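Local atomic coordinates of FACT complex subunit SPT16 (Ashbya gossypii, PDB entry 6A8M), a protein that probably acts, as part of the FACT complex, as a histone chaperone that reorganizes nucleosomes during transcription, replication and repair, here represented by its peptidase-like N-terminal domain. Residues G191-M196 with A289-I293; D215-S219 with P260-G265; K267-R271 with L399-N403; N301-L307 with T432-R438. All coordinates share one frame; numbering follows the deposited sequence. Where two conformers were deposited one is given.

Contact 1: G191-M196 with A289-I293; sequences GSDKFM and ASCGI
Met196 reaches strand 285-295 from its helix because CG leaves anti to the backbone N (chi1 -175°) and the chain then bends at both chi2 and chi3. The bends set SD beside the methyl of Ala289, 4.0 Å from its CB, and carry CE 3.6 Å from Ala289 O. Phe195 and Ile293 start differently: Phe195 CG and Ile293 CG1 both stand opposite the carbonyl carbon, beside the backbone N, and the two side chains meet at about a right angle. Ile293 CD1 lies 3.7 Å from Phe195 CD2, while Ile293 CG1 packs on the helix backbone 3.8 Å from Gly191 C; the CG2 branch lies close on the side where the glycine has no side chain. Cys291 also points at the helix, but it was modelled in two conformers, so the position of its SG near Ser192 O and Met196 N is doubtful in detail. The polar link is slight. Ile293 N gives Ser192 OG a weak, bent hydrogen bond of 3.1 Å (123°), and the stronger partner of this hydroxyl is Ser300 OG. The strand runs roughly against the helix, at 144°, with the axes of the short segments 8.7 Å apart, and the contact is fully buried. Helix 179-208 thus covers one side of the sheet in the peptidase M24-like part of the domain: Trp256 meets Phe195 edge-to-face from strand 254-256, and Ile302 of the adjoining strand 298-308 touches Ser192 and Cys291.

Contact 2: D215-S219 with P260-G265; sequences DAKLS and PIIQSG
Asp215 opens helix 215-224 and sends its side chain straight at the end of strand 261-263. Its CB lies 3.3 Å from Ile262 O, and CG then runs beside the backbone N (chi1 -71°), which turns the carboxylate to Ser264. There OD1 takes the hydroxyl of Ser264 on its syn side, OG to OD1 2.7 Å, while Ser264 N gives OD2 a nearly straight bond of 2.8 Å (167°) that arrives from above the carboxylate plane. A water 2.7 Å from Asp215 OD2 also reaches Gly265 O. Behind this polar end, Ile262 of the strand packs against the helix: its CD1 is 3.5 Å from Leu218 CG, the two side chains crossing at about a right angle, and 3.6 Å from Ser219 N. At the far end a second water joins Ser219 OG to Pro260 O, and Ser276 OG holds the same serine hydroxyl. Ser264 OG in turn accepts from Asp282 N, so the donor to the aspartate is itself fixed in place. Gripped by a hydroxyl, a backbone N-H and water, and set in the first turn of its helix, the buried carboxylate is probably stabilised as the anion.

Contact 3: K267-R271 with L399-N403; sequences KYDLR and LGFNN
The loop between strands 261-263 and 285-295 lies against strand 394-405 through Tyr268, Leu270 and Asn402, bringing together two sheets of the peptidase M24-like fold. Asn402 carries the polar half. With chi1 at -158°, its CG stands across from the backbone N and carries the amide to the loop, where ND2 gives Tyr268 O a straight hydrogen bond of 2.9 Å (166°). The acceptor lies in the amide plane, whereas the donor stands well above the carbonyl plane of Tyr268. Two waters extend the grip: one accepts from Tyr268 N and donates to Asn402 OD1 (2.8 Å), the other accepts from Leu270 N and from Asn402 ND2 (3.0 Å). Asn403 N also gives OD1 a bent bond of 2.8 Å from above the carbonyl plane, a further restraint on the amide. Beside it Leu270 supplies the apolar half, its CD1 resting on the strand backbone 3.7 Å from Gly400 CA and 3.6 Å from Phe401 N. Asp269 faces the other way and shapes the loop: OD1 accepts from Arg271 N, and the guanidinium of Arg271 holds the carboxylate side-on, through NE to OD1 and NH2 to OD2 (2.8 Å). Tyr268 OH continues to Cys286 O on strand 285-295. The loop thus contains an Asx turn, reinforced by a salt bridge, and docks on a strand of the M24 pita-bread fold.

Contact 4: N301-L307 with T432-R438; sequences NISRTFL and TNYTKSR
The guanidinium of Arg304 is sandwiched between aliphatic groups: Lys436 CB lies 3.6 Å over one face, displaced from the centre of the group, and Ile302 CD1 from its own strand lies over the centre of the opposite face. Its edge is given to backbone carbonyls. NH2 donates to Tyr434 O at 2.7 Å in an almost linear bond (177°) within the guanidinium plane, and NE donates to Thr435 O at 3.0 Å. NH1 turns back to Ser303 O, 2.9 Å away. A bend at chi2 (-69°) turns the group to the carbonyls of Tyr434 and Thr435. The ring of Tyr434, tilted 30° from the guanidinium, presents CD2 3.9 Å from Arg304 NE, and Thr435 CG2 covers part of one ring face. Ile302 CD1 also reaches Tyr434 CB, 3.6 Å away, while farther along the strand Leu307 CD1 packs on Arg438 CD at 4.0 Å. Outside the two segments, Asp419 forms salt bridges with Arg304 NH2 and Lys436 NZ and accepts from Thr432 OG1; Lys436 NZ also meets Gln325. The three carbonyls satisfy N-H groups of the buried arginine, and Asp419, shared by Arg304 and Lys436, probably balances both charges.

Contacts 1, 2 and 4 are built on one sheet. Strand 285-295 is its link: Ser290 N bonds Ile261 O of contact 2 (2.8 Å), and Ser290 OG bonds Ser303 OG of contact 4 (2.7 Å). Contacts 1 and 4, whose centres are about 10 Å apart, join again where Asp193 OD2 accepts from Asn433 N (2.8 Å), tying helix 179-208 to loop 432-438. Contact 3 is reached from contact 2, centres about 14 Å apart, through Gln263 OE1 and Asp269 N (2.8 Å). It stays separate from contact 4, with nearest atoms about 6 Å apart. No metal or ligand enters any of the four; they are structural packing of the peptidase-like domain.

Contact 1: G191-M196 with A289-I293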
loop_
_atom_site.group_PDB
_atom_site.type_symbol
_atom_site.label_atom_id
_atom_site.label_comp_id
_atom_site.label_asym_id
_atom_site.label_seq_id
_atom_site.Cartn_x
_atom_site.Cartn_y
_atom_site.Cartn_z
ATOM N N GLY A 191 -9.086 5.805 -10.334
ATOM C CA GLY A 191 -10.021 4.732 -10.024
ATOM C C GLY A 191 -10.702 4.925 -8.680
ATOM O O GLY A 191 -11.920 4.787 -8.564
ATOM N N SER A 192 -9.927 5.265 -7.643
ATOM C CA SER A 192 -10.540 5.518 -6.338
ATOM C C SER A 192 -11.581 6.629 -6.427
ATOM O O SER A 192 -12.654 6.529 -5.819
ATOM C CB SER A 192 -9.469 5.869 -5.311
ATOM O OG SER A 192 -8.709 4.719 -4.991
ATOM N N ASP A 193 -11.258 7.715 -7.138
ATOM C CA ASP A 193 -12.218 8.785 -7.395
ATOM C C ASP A 193 -13.523 8.247 -7.976
ATOM O O ASP A 193 -14.611 8.641 -7.547
ATOM C CB ASP A 193 -11.641 9.803 -8.385
ATOM C CG ASP A 193 -10.660 10.785 -7.767
ATOM O OD1 ASP A 193 -10.555 10.875 -6.525
ATOM O OD2 ASP A 193 -10.005 11.481 -8.574
ATOM N N LYS A 194 -13.432 7.375 -8.990
ATOM C CA LYS A 194 -14.642 6.901 -9.662
ATOM C C LYS A 194 -15.526 6.113 -8.711
ATOM O O LYS A 194 -16.754 6.228 -8.757
ATOM C CB LYS A 194 -14.292 6.015 -10.851
ATOM C CG LYS A 194 -13.596 6.734 -11.973
ATOM C CD LYS A 194 -14.466 7.843 -12.493
ATOM C CE LYS A 194 -14.097 8.164 -13.900
ATOM N NZ LYS A 194 -15.078 9.134 -14.459
ATOM N N PHE A 195 -14.916 5.267 -7.890
ATOM C CA PHE A 195 -15.684 4.464 -6.947
ATOM C C PHE A 195 -16.214 5.297 -5.788
ATOM O O PHE A 195 -17.316 5.019 -5.294
ATOM C CB PHE A 195 -14.838 3.273 -6.484
ATOM C CG PHE A 195 -14.757 2.204 -7.532
ATOM C CD1 PHE A 195 -15.828 1.344 -7.719
ATOM C CD2 PHE A 195 -13.675 2.118 -8.383
ATOM C CE1 PHE A 195 -15.810 0.386 -8.732
ATOM C CE2 PHE A 195 -13.647 1.167 -9.390
ATOM C CZ PHE A 195 -14.710 0.300 -9.562
ATOM N N MET A 196 -15.479 6.326 -5.343
ATOM C CA MET A 196 -16.071 7.228 -4.353
ATOM C C MET A 196 -17.298 7.935 -4.929
ATOM O O MET A 196 -18.312 8.111 -4.232
ATOM C CB MET A 196 -15.033 8.243 -3.848
ATOM C CG MET A 196 -15.555 9.151 -2.717
ATOM S SD MET A 196 -16.207 8.257 -1.278
ATOM C CE MET A 196 -14.689 7.700 -0.516
ATOM N N ALA A 289 -17.012 7.516 4.538
ATOM C CA ALA A 289 -16.791 6.555 3.470
ATOM C C ALA A 289 -15.322 6.533 3.092
ATOM O O ALA A 289 -14.659 7.576 3.093
ATOM C CB ALA A 289 -17.638 6.902 2.246
ATOM N N SER A 290 -14.813 5.336 2.793
ATOM C CA SER A 290 -13.419 5.168 2.388
ATOM C C SER A 290 -13.336 4.115 1.296
ATOM O O SER A 290 -13.912 3.034 1.428
ATOM C CB SER A 290 -12.517 4.708 3.546
ATOM O OG SER A 290 -12.495 5.614 4.630
ATOM N N CYS A 291 -12.558 4.391 0.262
ATOM C CA CYS A 291 -12.276 3.293 -0.631
ATOM C C CYS A 291 -10.896 3.504 -1.215
ATOM O O CYS A 291 -10.363 4.617 -1.233
ATOM C CB CYS A 291 -13.350 3.133 -1.709
ATOM S SG CYS A 291 -13.447 4.458 -2.862
ATOM N N GLY A 292 -10.303 2.402 -1.631
ATOM C CA GLY A 292 -8.938 2.432 -2.115
ATOM C C GLY A 292 -8.747 1.382 -3.174
ATOM O O GLY A 292 -9.176 0.246 -2.992
ATOM N N ILE A 293 -8.067 1.745 -4.254
ATOM C CA ILE A 293 -7.945 0.929 -5.454
ATOM C C ILE A 293 -6.477 0.565 -5.622
ATOM O O ILE A 293 -5.590 1.255 -5.115
ATOM C CB ILE A 293 -8.479 1.715 -6.669
ATOM C CG1 ILE A 293 -10.014 1.753 -6.622
ATOM C CG2 ILE A 293 -7.969 1.181 -8.010
ATOM C CD1 ILE A 293 -10.657 0.440 -7.023
#

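Contact 2: D215-S219 with P260-G265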
loop_
_atom_site.group_PDB
_atom_site.type_symbol
_atom_site.label_atom_id
_atom_site.label_comp_id
_atom_site.label_asym_id
_atom_site.label_seq_id
_atom_site.Cartn_x
_atom_site.Cartn_y
_atom_site.Cartn_z
ATOM N N ASP A 215 -24.695 -0.382 6.929
ATOM C CA ASP A 215 -23.487 0.172 6.336
ATOM C C ASP A 215 -22.725 -0.886 5.535
ATOM O O ASP A 215 -22.230 -0.611 4.436
ATOM C CB ASP A 215 -22.584 0.733 7.437
ATOM C CG ASP A 215 -23.128 2.002 8.055
ATOM O OD1 ASP A 215 -24.068 2.599 7.500
ATOM O OD2 ASP A 215 -22.613 2.372 9.128
ATOM N N ALA A 216 -22.632 -2.105 6.073
ATOM C CA ALA A 216 -21.832 -3.143 5.433
ATOM C C ALA A 216 -22.490 -3.649 4.150
ATOM O O ALA A 216 -21.799 -3.954 3.172
ATOM C CB ALA A 216 -21.588 -4.291 6.419
ATOM N N LYS A 217 -23.817 -3.725 4.121
ATOM C CA LYS A 217 -24.502 -4.100 2.882
ATOM C C LYS A 217 -24.295 -3.047 1.799
ATOM O O LYS A 217 -24.037 -3.380 0.631
ATOM C CB LYS A 217 -25.991 -4.292 3.153
ATOM C CG LYS A 217 -26.808 -4.658 1.927
ATOM C CD LYS A 217 -26.291 -5.936 1.298
ATOM C CE LYS A 217 -27.109 -6.284 0.064
ATOM N NZ LYS A 217 -26.468 -7.348 -0.736
ATOM N N LEU A 218 -24.391 -1.769 2.172
ATOM C CA LEU A 218 -24.161 -0.699 1.211
ATOM C C LEU A 218 -22.733 -0.730 0.672
ATOM O O LEU A 218 -22.523 -0.587 -0.538
ATOM C CB LEU A 218 -24.464 0.645 1.871
ATOM C CG LEU A 218 -24.282 1.896 1.021
ATOM C CD1 LEU A 218 -25.197 1.841 -0.193
ATOM C CD2 LEU A 218 -24.565 3.137 1.865
ATOM N N SER A 219 -21.732 -0.904 1.542
ATOM C CA SER A 219 -20.366 -0.902 1.027
ATOM C C SER A 219 -20.113 -2.144 0.192
ATOM O O SER A 219 -19.339 -2.094 -0.767
ATOM C CB SER A 219 -19.332 -0.785 2.155
ATOM O OG SER A 219 -19.278 -1.947 2.971
ATOM N N PRO A 260 -14.276 -1.575 0.698
ATOM C CA PRO A 260 -14.737 -0.218 1.017
ATOM C C PRO A 260 -15.397 -0.150 2.386
ATOM O O PRO A 260 -16.064 -1.083 2.817
ATOM C CB PRO A 260 -15.754 0.080 -0.088
ATOM C CG PRO A 260 -15.339 -0.809 -1.242
ATOM C CD PRO A 260 -14.754 -2.056 -0.611
ATOM N N ILE A 261 -15.206 0.982 3.061
ATOM C CA ILE A 261 -15.648 1.170 4.433
ATOM C C ILE A 261 -16.692 2.277 4.443
ATOM O O ILE A 261 -16.415 3.396 3.988
ATOM C CB ILE A 261 -14.486 1.546 5.365
ATOM C CG1 ILE A 261 -13.407 0.449 5.373
ATOM C CG2 ILE A 261 -15.018 1.815 6.779
ATOM C CD1 ILE A 261 -12.079 0.881 6.015
ATOM N N ILE A 262 -17.871 1.975 4.973
ATOM C CA ILE A 262 -18.898 2.962 5.279
ATOM C C ILE A 262 -19.239 2.841 6.763
ATOM O O ILE A 262 -19.409 1.728 7.277
ATOM C CB ILE A 262 -20.153 2.770 4.407
ATOM C CG1 ILE A 262 -19.787 2.935 2.922
ATOM C CG2 ILE A 262 -21.296 3.738 4.790
ATOM C CD1 ILE A 262 -20.954 2.600 2.003
ATOM N N GLN A 263 -19.283 3.981 7.453
ATOM C CA GLN A 263 -19.707 4.053 8.855
ATOM C C GLN A 263 -20.616 5.265 8.982
ATOM O O GLN A 263 -20.147 6.405 8.891
ATOM C CB GLN A 263 -18.507 4.174 9.805
ATOM C CG GLN A 263 -17.563 2.992 9.742
ATOM C CD GLN A 263 -16.341 3.189 10.606
ATOM O OE1 GLN A 263 -16.154 4.250 11.213
ATOM N NE2 GLN A 263 -15.493 2.176 10.659
ATOM N N SER A 264 -21.907 5.032 9.196
ATOM C CA SER A 264 -22.858 6.129 9.276
ATOM C C SER A 264 -23.233 6.503 10.708
ATOM O O SER A 264 -24.041 7.419 10.890
ATOM C CB SER A 264 -24.124 5.784 8.496
ATOM O OG SER A 264 -24.750 4.669 9.093
ATOM N N GLY A 265 -22.677 5.831 11.720
ATOM C CA GLY A 265 -23.007 6.147 13.089
ATOM C C GLY A 265 -24.161 5.344 13.668
ATOM O O GLY A 265 -24.867 4.608 12.959
HETATM O O HOH W 1 -24.357 2.627 11.139
HETATM O O HOH W 2 -21.643 3.163 12.244
HETATM O O HOH W 3 -17.297 -3.323 1.577
#

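Contact 3: K267-R271 with L399-N403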
loop_
_atom_site.group_PDB
_atom_site.type_symbol
_atom_site.label_atom_id
_atom_site.label_comp_id
_atom_site.label_asym_id
_atom_site.label_seq_id
_atom_site.Cartn_x
_atom_site.Cartn_y
_atom_site.Cartn_z
ATOM N N LYS A 267 -21.896 4.856 16.143
ATOM C CA LYS A 267 -20.551 4.455 16.534
ATOM C C LYS A 267 -19.640 4.394 15.315
ATOM O O LYS A 267 -19.983 3.778 14.299
ATOM C CB LYS A 267 -20.559 3.109 17.250
ATOM C CG LYS A 267 -21.510 3.085 18.447
ATOM C CD LYS A 267 -21.084 4.084 19.516
ATOM C CE LYS A 267 -21.974 3.966 20.754
ATOM N NZ LYS A 267 -22.033 2.538 21.222
ATOM N N TYR A 268 -18.476 5.025 15.420
ATOM C CA TYR A 268 -17.510 5.056 14.336
ATOM C C TYR A 268 -16.170 4.529 14.830
ATOM O O TYR A 268 -15.867 4.567 16.022
ATOM C CB TYR A 268 -17.303 6.461 13.780
ATOM C CG TYR A 268 -18.540 7.272 13.457
ATOM C CD1 TYR A 268 -19.259 7.926 14.458
ATOM C CD2 TYR A 268 -18.950 7.443 12.139
ATOM C CE1 TYR A 268 -20.375 8.703 14.142
ATOM C CE2 TYR A 268 -20.053 8.208 11.820
ATOM C CZ TYR A 268 -20.761 8.843 12.814
ATOM O OH TYR A 268 -21.844 9.634 12.487
ATOM N N ASP A 269 -15.363 4.057 13.894
ATOM C CA ASP A 269 -14.095 3.411 14.220
ATOM C C ASP A 269 -13.079 3.871 13.182
ATOM O O ASP A 269 -13.216 3.560 11.999
ATOM C CB ASP A 269 -14.257 1.888 14.242
ATOM C CG ASP A 269 -12.991 1.151 14.683
ATOM O OD1 ASP A 269 -11.938 1.797 14.929
ATOM O OD2 ASP A 269 -13.068 -0.089 14.786
ATOM N N LEU A 270 -12.086 4.642 13.615
ATOM C CA LEU A 270 -11.058 5.182 12.731
ATOM C C LEU A 270 -9.730 4.449 12.855
ATOM O O LEU A 270 -8.741 4.862 12.230
ATOM C CB LEU A 270 -10.848 6.668 13.010
ATOM C CG LEU A 270 -12.135 7.487 12.985
ATOM C CD1 LEU A 270 -11.870 8.987 13.077
ATOM C CD2 LEU A 270 -12.935 7.113 11.729
ATOM N N ARG A 271 -9.672 3.394 13.661
ATOM C CA ARG A 271 -8.454 2.609 13.762
ATOM C C ARG A 271 -8.130 1.933 12.431
ATOM O O ARG A 271 -9.004 1.676 11.595
ATOM C CB ARG A 271 -8.588 1.560 14.866
ATOM C CG ARG A 271 -8.808 2.176 16.221
ATOM C CD ARG A 271 -9.135 1.086 17.237
ATOM N NE ARG A 271 -10.343 0.353 16.853
ATOM C CZ ARG A 271 -10.820 -0.701 17.506
ATOM N NH1 ARG A 271 -10.174 -1.172 18.571
ATOM N NH2 ARG A 271 -11.940 -1.288 17.088
ATOM N N LEU A 399 -6.948 11.698 7.830
ATOM C CA LEU A 399 -7.122 12.224 9.170
ATOM C C LEU A 399 -8.565 12.105 9.606
ATOM O O LEU A 399 -9.489 12.101 8.800
ATOM C CB LEU A 399 -6.665 13.664 9.305
ATOM C CG LEU A 399 -6.824 14.628 8.145
ATOM C CD1 LEU A 399 -6.969 16.029 8.662
ATOM C CD2 LEU A 399 -5.593 14.552 7.288
ATOM N N GLY A 400 -8.737 12.006 10.911
ATOM C CA GLY A 400 -10.049 11.715 11.446
ATOM C C GLY A 400 -10.185 12.280 12.836
ATOM O O GLY A 400 -9.192 12.508 13.535
ATOM N N PHE A 401 -11.438 12.541 13.209
ATOM C CA PHE A 401 -11.807 12.929 14.564
ATOM C C PHE A 401 -12.944 12.005 14.981
ATOM O O PHE A 401 -13.905 11.834 14.223
ATOM C CB PHE A 401 -12.249 14.389 14.626
ATOM C CG PHE A 401 -11.175 15.365 14.227
ATOM C CD1 PHE A 401 -10.262 15.814 15.156
ATOM C CD2 PHE A 401 -11.073 15.820 12.915
ATOM C CE1 PHE A 401 -9.253 16.709 14.793
ATOM C CE2 PHE A 401 -10.064 16.717 12.547
ATOM C CZ PHE A 401 -9.155 17.153 13.486
ATOM N N ASN A 402 -12.838 11.402 16.160
ATOM C CA ASN A 402 -13.864 10.464 16.598
ATOM C C ASN A 402 -14.439 10.927 17.932
ATOM O O ASN A 402 -13.904 11.823 18.597
ATOM C CB ASN A 402 -13.299 9.039 16.683
ATOM C CG ASN A 402 -14.388 7.943 16.612
ATOM O OD1 ASN A 402 -15.586 8.227 16.522
ATOM N ND2 ASN A 402 -13.955 6.688 16.637
ATOM N N ASN A 403 -15.578 10.337 18.290
ATOM C CA ASN A 403 -16.165 10.537 19.622
ATOM C C ASN A 403 -16.545 11.999 19.846
ATOM O O ASN A 403 -16.321 12.570 20.920
ATOM C CB ASN A 403 -15.222 10.040 20.723
ATOM C CG ASN A 403 -14.925 8.558 20.600
ATOM O OD1 ASN A 403 -15.810 7.736 20.787
ATOM N ND2 ASN A 403 -13.673 8.211 20.300
HETATM O O HOH W 4 -17.647 6.688 17.672
HETATM O O HOH W 5 -11.190 5.531 16.406
#

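Contact 4: N301-L307 with T432-R438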
loop_
_atom_site.group_PDB
_atom_site.type_symbol
_atom_site.label_atom_id
_atom_site.label_comp_id
_atom_site.label_asym_id
_atom_site.label_seq_id
_atom_site.Cartn_x
_atom_site.Cartn_y
_atom_site.Cartn_z
ATOM N N ASN A 301 -5.882 5.749 -2.004
ATOM C CA ASN A 301 -6.853 5.809 -0.918
ATOM C C ASN A 301 -7.588 7.133 -1.015
ATOM O O ASN A 301 -6.981 8.150 -1.361
ATOM C CB ASN A 301 -6.182 5.697 0.466
ATOM C CG ASN A 301 -7.191 5.520 1.563
ATOM O OD1 ASN A 301 -8.033 4.634 1.464
ATOM N ND2 ASN A 301 -7.153 6.390 2.590
ATOM N N ILE A 302 -8.888 7.114 -0.713
ATOM C CA ILE A 302 -9.684 8.337 -0.609
ATOM C C ILE A 302 -10.714 8.118 0.487
ATOM O O ILE A 302 -11.311 7.043 0.574
ATOM C CB ILE A 302 -10.369 8.719 -1.939
ATOM C CG1 ILE A 302 -11.052 10.099 -1.814
ATOM C CG2 ILE A 302 -11.344 7.614 -2.442
ATOM C CD1 ILE A 302 -11.583 10.661 -3.161
ATOM N N SER A 303 -10.897 9.122 1.342
ATOM C CA SER A 303 -11.938 9.080 2.366
ATOM C C SER A 303 -12.688 10.396 2.323
ATOM O O SER A 303 -12.081 11.462 2.202
ATOM C CB SER A 303 -11.395 8.860 3.788
ATOM O OG SER A 303 -10.840 7.566 3.937
ATOM N N ARG A 304 -14.002 10.316 2.446
ATOM C CA ARG A 304 -14.832 11.515 2.450
ATOM C C ARG A 304 -15.803 11.413 3.610
ATOM O O ARG A 304 -16.140 10.312 4.078
ATOM C CB ARG A 304 -15.614 11.677 1.130
ATOM C CG ARG A 304 -14.705 11.896 -0.073
ATOM C CD ARG A 304 -14.048 13.257 0.038
ATOM N NE ARG A 304 -13.243 13.663 -1.119
ATOM C CZ ARG A 304 -11.914 13.571 -1.142
ATOM N NH1 ARG A 304 -11.264 13.029 -0.097
ATOM N NH2 ARG A 304 -11.229 14.018 -2.195
ATOM N N THR A 305 -16.268 12.570 4.059
ATOM C CA THR A 305 -17.378 12.654 4.999
ATOM C C THR A 305 -18.564 13.259 4.255
ATOM O O THR A 305 -18.413 14.268 3.552
ATOM C CB THR A 305 -17.014 13.527 6.208
ATOM O OG1 THR A 305 -15.871 12.987 6.872
ATOM C CG2 THR A 305 -18.171 13.581 7.202
ATOM N N PHE A 306 -19.725 12.628 4.367
ATOM C CA PHE A 306 -20.945 13.170 3.798
ATOM C C PHE A 306 -21.816 13.671 4.946
ATOM O O PHE A 306 -21.860 13.052 6.014
ATOM C CB PHE A 306 -21.660 12.126 2.946
ATOM C CG PHE A 306 -20.813 11.591 1.828
ATOM C CD1 PHE A 306 -20.677 12.296 0.639
ATOM C CD2 PHE A 306 -20.118 10.408 1.981
ATOM C CE1 PHE A 306 -19.868 11.811 -0.407
ATOM C CE2 PHE A 306 -19.292 9.925 0.969
ATOM C CZ PHE A 306 -19.169 10.614 -0.233
ATOM N N LEU A 307 -22.439 14.832 4.749
ATOM C CA LEU A 307 -23.245 15.486 5.777
ATOM C C LEU A 307 -24.706 15.483 5.346
ATOM O O LEU A 307 -25.027 15.923 4.237
ATOM C CB LEU A 307 -22.772 16.926 6.024
ATOM C CG LEU A 307 -21.288 17.126 6.324
ATOM C CD1 LEU A 307 -20.975 18.625 6.439
ATOM C CD2 LEU A 307 -20.941 16.412 7.594
ATOM N N THR A 432 -6.051 12.191 -5.957
ATOM C CA THR A 432 -7.483 11.911 -5.829
ATOM C C THR A 432 -8.209 13.254 -5.842
ATOM O O THR A 432 -8.029 14.074 -4.930
ATOM C CB THR A 432 -7.773 11.140 -4.538
ATOM O OG1 THR A 432 -7.055 11.748 -3.455
ATOM C CG2 THR A 432 -7.321 9.670 -4.644
ATOM N N ASN A 433 -9.005 13.495 -6.889
ATOM C CA ASN A 433 -9.611 14.796 -7.130
ATOM C C ASN A 433 -11.127 14.774 -6.998
ATOM O O ASN A 433 -11.774 15.777 -7.305
ATOM C CB ASN A 433 -9.185 15.322 -8.508
ATOM C CG ASN A 433 -7.668 15.411 -8.639
ATOM O OD1 ASN A 433 -7.061 14.839 -9.560
ATOM N ND2 ASN A 433 -7.043 16.114 -7.697
ATOM N N TYR A 434 -11.709 13.688 -6.487
ATOM C CA TYR A 434 -13.134 13.706 -6.184
ATOM C C TYR A 434 -13.427 14.827 -5.191
ATOM O O TYR A 434 -12.636 15.094 -4.282
ATOM C CB TYR A 434 -13.598 12.350 -5.636
ATOM C CG TYR A 434 -15.079 12.344 -5.361
ATOM C CD1 TYR A 434 -16.002 12.292 -6.415
ATOM C CD2 TYR A 434 -15.564 12.453 -4.069
ATOM C CE1 TYR A 434 -17.372 12.319 -6.163
ATOM C CE2 TYR A 434 -16.920 12.484 -3.818
ATOM C CZ TYR A 434 -17.819 12.422 -4.859
ATOM O OH TYR A 434 -19.176 12.465 -4.598
ATOM N N THR A 435 -14.555 15.515 -5.389
ATOM C CA THR A 435 -14.846 16.703 -4.595
ATOM C C THR A 435 -14.835 16.421 -3.091
ATOM O O THR A 435 -15.172 15.329 -2.618
ATOM C CB THR A 435 -16.209 17.313 -4.994
ATOM O OG1 THR A 435 -16.445 18.488 -4.209
ATOM C CG2 THR A 435 -17.338 16.322 -4.717
ATOM N N LYS A 436 -14.418 17.437 -2.336
ATOM C CA LYS A 436 -14.590 17.464 -0.894
ATOM C C LYS A 436 -15.168 18.801 -0.459
ATOM O O LYS A 436 -15.163 19.106 0.734
ATOM C CB LYS A 436 -13.269 17.203 -0.172
ATOM C CG LYS A 436 -12.112 18.081 -0.691
ATOM C CD LYS A 436 -10.782 17.410 -0.378
ATOM C CE LYS A 436 -9.597 18.246 -0.838
ATOM N NZ LYS A 436 -8.346 17.415 -0.862
ATOM N N SER A 437 -15.657 19.603 -1.396
ATOM C CA SER A 437 -16.263 20.874 -1.031
ATOM C C SER A 437 -17.514 20.594 -0.224
ATOM O O SER A 437 -18.302 19.723 -0.591
ATOM C CB SER A 437 -16.601 21.666 -2.286
ATOM O OG SER A 437 -15.400 22.002 -2.964
ATOM N N ARG A 438 -17.689 21.318 0.887
ATOM C CA ARG A 438 -18.824 21.036 1.768
ATOM C C ARG A 438 -20.147 21.113 1.014
ATOM O O ARG A 438 -21.029 20.268 1.203
ATOM C CB ARG A 438 -18.828 22.004 2.958
ATOM C CG ARG A 438 -19.989 21.725 3.924
ATOM C CD ARG A 438 -19.754 22.260 5.342
ATOM N NE ARG A 438 -19.467 23.700 5.382
ATOM C CZ ARG A 438 -20.400 24.650 5.342
ATOM N NH1 ARG A 438 -21.686 24.332 5.235
ATOM N NH2 ARG A 438 -20.049 25.930 5.408
#